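Local coordinates for glutamate ABC superfamily ATP binding cassette transporter, binding protein (Enterococcus faecium DO, PDB 5EYF) that probably serves as the extracellular solute-binding component of an ABC transporter, capturing glutamate for uptake, at residues D100-A105 with Y200-N205. Residues are numbered along the deposited sequence; the frame is centred on the assembly and turned at random.
Sequences DVYFDA and YGIAIN
Tyr200 grips the segment 100-105 through both ends of its backbone. Its N donates to Phe103 O (2.8 Å, 168° at the hydrogen), and its O accepts from Tyr102 N at 2.9 Å. Val101 CA presses on that same carbonyl, a CH···O contact of 3.2 Å to Tyr200 O.

The side chains add three aromatic rings. The side chains of Phe103 and Tyr200 lie side by side, pointing the same way; their ring planes are 25° apart but so far offset, with centroids 5.3 Å apart, that they scarcely overlap. One edge of the phenol does the touching, Tyr200 CD2 on Phe103 CB at 3.6 Å and Tyr200 CE2 on Phe103 CD2 at 3.7 Å. Further out, the methyl of Ala105 reaches the phenol end of Tyr200, CB lying 3.7 Å from CZ. Tyr102 takes a different course. Its CG sits between backbone N and carbonyl carbon (chi1 71°), which swings the ring across the segment 200-205: CE2 packs on Tyr200 CB and on Ile202 CG1, and the ring edge meets Gly201 C. A water in the plane of that ring, at its hydroxyl end, donates to both Tyr102 OH and Gly201 O.

The contact lies where strands 103-112 and 198-205, antiparallel neighbours in the larger mixed sheet, come together in this two-lobed, family 3 periplasmic-binding-protein fold, whose ligand sits between the lobes. Tyr200 lines the glutamate pocket and touches the ligand, and its OH is hydrogen-bonded to the glutamate-binding Asp174; the two backbone bonds and the flanking Phe103 and Ala105 probably help to fix where that phenol stands. Behind this shell, Tyr102 OH is also held by Asp42, while Phe28 meets the Phe103 ring edge-to-face. Ser99 OG bonds to Ile202 N, and Val215 of helix 209-225 packs against the Ile202 side chain.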
ATOM      1  N   ASP B 100       2.648   4.585 -12.205  1.00 15.11           N
ATOM      2  CA  ASP B 100       1.810   4.601 -11.008  1.00 12.95           C
ATOM      3  C   ASP B 100       1.531   3.178 -10.514  1.00 12.27           C
ATOM      4  O   ASP B 100       1.484   2.208 -11.294  1.00 13.57           O
ATOM      5  CB  ASP B 100       0.480   5.305 -11.317  1.00 16.40           C
ATOM      6  CG  ASP B 100       0.655   6.774 -11.635  1.00 21.91           C
ATOM      7  OD1 ASP B 100       1.618   7.396 -11.158  1.00 27.40           O
ATOM      8  OD2 ASP B 100      -0.218   7.328 -12.318  1.00 25.35           O
ATOM      9  N   VAL B 101       1.316   3.074  -9.205  1.00 12.45           N
ATOM     10  CA  VAL B 101       1.009   1.794  -8.563  1.00 11.73           C
ATOM     11  C   VAL B 101      -0.304   1.249  -9.106  1.00 12.04           C
ATOM     12  O   VAL B 101      -1.295   1.974  -9.228  1.00 13.91           O
ATOM     13  CB  VAL B 101       0.941   1.983  -7.042  1.00 12.23           C
ATOM     14  CG1 VAL B 101       0.406   0.720  -6.295  1.00 14.53           C
ATOM     15  CG2 VAL B 101       2.328   2.349  -6.493  1.00 14.48           C
ATOM     16  N   TYR B 102      -0.324  -0.042  -9.450  1.00 12.03           N
ATOM     17  CA  TYR B 102      -1.576  -0.638  -9.918  1.00 11.98           C
ATOM     18  C   TYR B 102      -2.073  -1.812  -9.055  1.00 13.05           C
ATOM     19  O   TYR B 102      -3.159  -2.353  -9.332  1.00 13.87           O
ATOM     20  CB  TYR B 102      -1.450  -1.073 -11.415  1.00 11.94           C
ATOM     21  CG  TYR B 102      -0.562  -2.279 -11.599  1.00 11.67           C
ATOM     22  CD1 TYR B 102      -1.120  -3.559 -11.683  1.00 12.74           C
ATOM     23  CD2 TYR B 102       0.842  -2.159 -11.628  1.00 11.81           C
ATOM     24  CE1 TYR B 102      -0.324  -4.678 -11.793  1.00 13.14           C
ATOM     25  CE2 TYR B 102       1.653  -3.296 -11.748  1.00 13.20           C
ATOM     26  CZ  TYR B 102       1.063  -4.537 -11.793  1.00 13.38           C
ATOM     27  OH  TYR B 102       1.857  -5.672 -11.844  1.00 14.09           O
ATOM     28  N   PHE B 103      -1.325  -2.228  -8.022  1.00 11.97           N
ATOM     29  CA  PHE B 103      -1.761  -3.272  -7.101  1.00 12.14           C
ATOM     30  C   PHE B 103      -1.016  -3.061  -5.784  1.00 12.41           C
ATOM     31  O   PHE B 103       0.173  -2.755  -5.795  1.00 13.86           O
ATOM     32  CB  PHE B 103      -1.466  -4.689  -7.656  1.00 13.17           C
ATOM     33  CG  PHE B 103      -2.110  -5.805  -6.857  1.00 13.24           C
ATOM     34  CD1 PHE B 103      -3.381  -6.263  -7.170  1.00 13.72           C
ATOM     35  CD2 PHE B 103      -1.451  -6.370  -5.758  1.00 13.04           C
ATOM     36  CE1 PHE B 103      -3.995  -7.266  -6.421  1.00 13.84           C
ATOM     37  CE2 PHE B 103      -2.050  -7.398  -5.021  1.00 14.54           C
ATOM     38  CZ  PHE B 103      -3.326  -7.841  -5.344  1.00 13.90           C
ATOM     39  N   ASP B 104      -1.703  -3.291  -4.668  0.77 12.05           N
ATOM     40  CA  ASP B 104      -1.161  -3.047  -3.336  0.77 13.21           C
ATOM     41  C   ASP B 104      -0.994  -4.369  -2.572  0.77 13.29           C
ATOM     42  O   ASP B 104      -1.902  -4.806  -1.872  0.77 13.72           O
ATOM     43  CB  ASP B 104      -2.130  -2.085  -2.627  0.77 14.17           C
ATOM     44  CG  ASP B 104      -1.523  -1.384  -1.453  0.77 15.64           C
ATOM     45  OD1 ASP B 104      -0.330  -1.604  -1.196  0.77 16.35           O
ATOM     46  OD2 ASP B 104      -2.257  -0.576  -0.809  0.77 16.30           O
ATOM     47  N   ALA B 105       0.164  -5.011  -2.723  1.00 13.67           N
ATOM     48  CA  ALA B 105       0.428  -6.286  -2.058  1.00 14.01           C
ATOM     49  C   ALA B 105       1.197  -6.062  -0.754  1.00 14.37           C
ATOM     50  O   ALA B 105       1.475  -4.932  -0.346  1.00 14.51           O
ATOM     51  CB  ALA B 105       1.170  -7.248  -3.007  1.00 15.50           C
ATOM     52  N   TYR B 200       2.857  -2.676  -6.480  1.00 12.42           N
ATOM     53  CA  TYR B 200       3.355  -3.074  -7.792  1.00 11.69           C
ATOM     54  C   TYR B 200       3.300  -1.911  -8.774  1.00 12.20           C
ATOM     55  O   TYR B 200       2.307  -1.172  -8.833  1.00 12.86           O
ATOM     56  CB  TYR B 200       2.511  -4.199  -8.378  1.00 13.85           C
ATOM     57  CG  TYR B 200       2.505  -5.509  -7.642  1.00 13.60           C
ATOM     58  CD1 TYR B 200       3.408  -5.779  -6.611  1.00 15.89           C
ATOM     59  CD2 TYR B 200       1.619  -6.509  -8.027  1.00 14.50           C
ATOM     60  CE1 TYR B 200       3.386  -7.006  -5.967  1.00 17.03           C
ATOM     61  CE2 TYR B 200       1.594  -7.730  -7.402  1.00 15.62           C
ATOM     62  CZ  TYR B 200       2.475  -7.975  -6.368  1.00 16.00           C
ATOM     63  OH  TYR B 200       2.442  -9.227  -5.759  1.00 18.13           O
ATOM     64  N   GLY B 201       4.360  -1.789  -9.573  1.00 13.07           N
ATOM     65  CA  GLY B 201       4.390  -0.847 -10.671  1.00 13.46           C
ATOM     66  C   GLY B 201       4.796  -1.540 -11.956  1.00 13.89           C
ATOM     67  O   GLY B 201       5.301  -2.669 -11.952  1.00 14.82           O
ATOM     68  N   ILE B 202       4.524  -0.862 -13.069  1.00 13.72           N
ATOM     69  CA  ILE B 202       5.001  -1.299 -14.381  1.00 13.77           C
ATOM     70  C   ILE B 202       6.365  -0.680 -14.609  1.00 14.70           C
ATOM     71  O   ILE B 202       6.510   0.542 -14.553  1.00 15.11           O
ATOM     72  CB  ILE B 202       4.015  -0.897 -15.487  1.00 13.60           C
ATOM     73  CG1 ILE B 202       2.687  -1.610 -15.248  1.00 15.13           C
ATOM     74  CG2 ILE B 202       4.595  -1.184 -16.920  1.00 14.37           C
ATOM     75  CD1 ILE B 202       1.526  -0.999 -16.101  1.00 15.16           C
ATOM     76  N   ALA B 203       7.378  -1.515 -14.886  1.00 15.71           N
ATOM     77  CA  ALA B 203       8.715  -0.992 -15.074  1.00 16.89           C
ATOM     78  C   ALA B 203       8.988  -0.741 -16.549  1.00 17.27           C
ATOM     79  O   ALA B 203       8.685  -1.579 -17.401  1.00 18.96           O
ATOM     80  CB  ALA B 203       9.751  -1.954 -14.500  1.00 18.12           C
ATOM     81  N   ILE B 204       9.597   0.408 -16.826  1.00 18.00           N
ATOM     82  CA  ILE B 204       9.945   0.847 -18.168  1.00 18.27           C
ATOM     83  C   ILE B 204      11.411   1.282 -18.154  1.00 19.58           C
ATOM     84  O   ILE B 204      11.902   1.823 -17.154  1.00 20.09           O
ATOM     85  CB  ILE B 204       8.982   1.967 -18.624  1.00 19.33           C
ATOM     86  CG1 ILE B 204       7.545   1.400 -18.700  1.00 21.65           C
ATOM     87  CG2 ILE B 204       9.433   2.649 -19.931  1.00 19.44           C
ATOM     88  CD1 ILE B 204       6.476   2.407 -18.992  1.00 24.48           C
ATOM     89  N   ASN B 205      12.146   0.977 -19.221  1.00 21.76           N
ATOM     90  CA  ASN B 205      13.557   1.348 -19.210  1.00 24.31           C
ATOM     91  C   ASN B 205      13.706   2.863 -19.105  1.00 24.53           C
ATOM     92  O   ASN B 205      12.818   3.629 -19.499  1.00 25.03           O
ATOM     93  CB  ASN B 205      14.258   0.847 -20.481  1.00 25.55           C
ATOM     94  CG  ASN B 205      15.762   0.804 -20.347  1.00 29.31           C
ATOM     95  OD1 ASN B 205      16.300   0.845 -19.236  1.00 31.66           O
ATOM     96  ND2 ASN B 205      16.454   0.731 -21.473  1.00 31.72           N
TER
HETATM   97  O   HOH W   1       4.638  -5.401 -12.026  1.00 14.82           O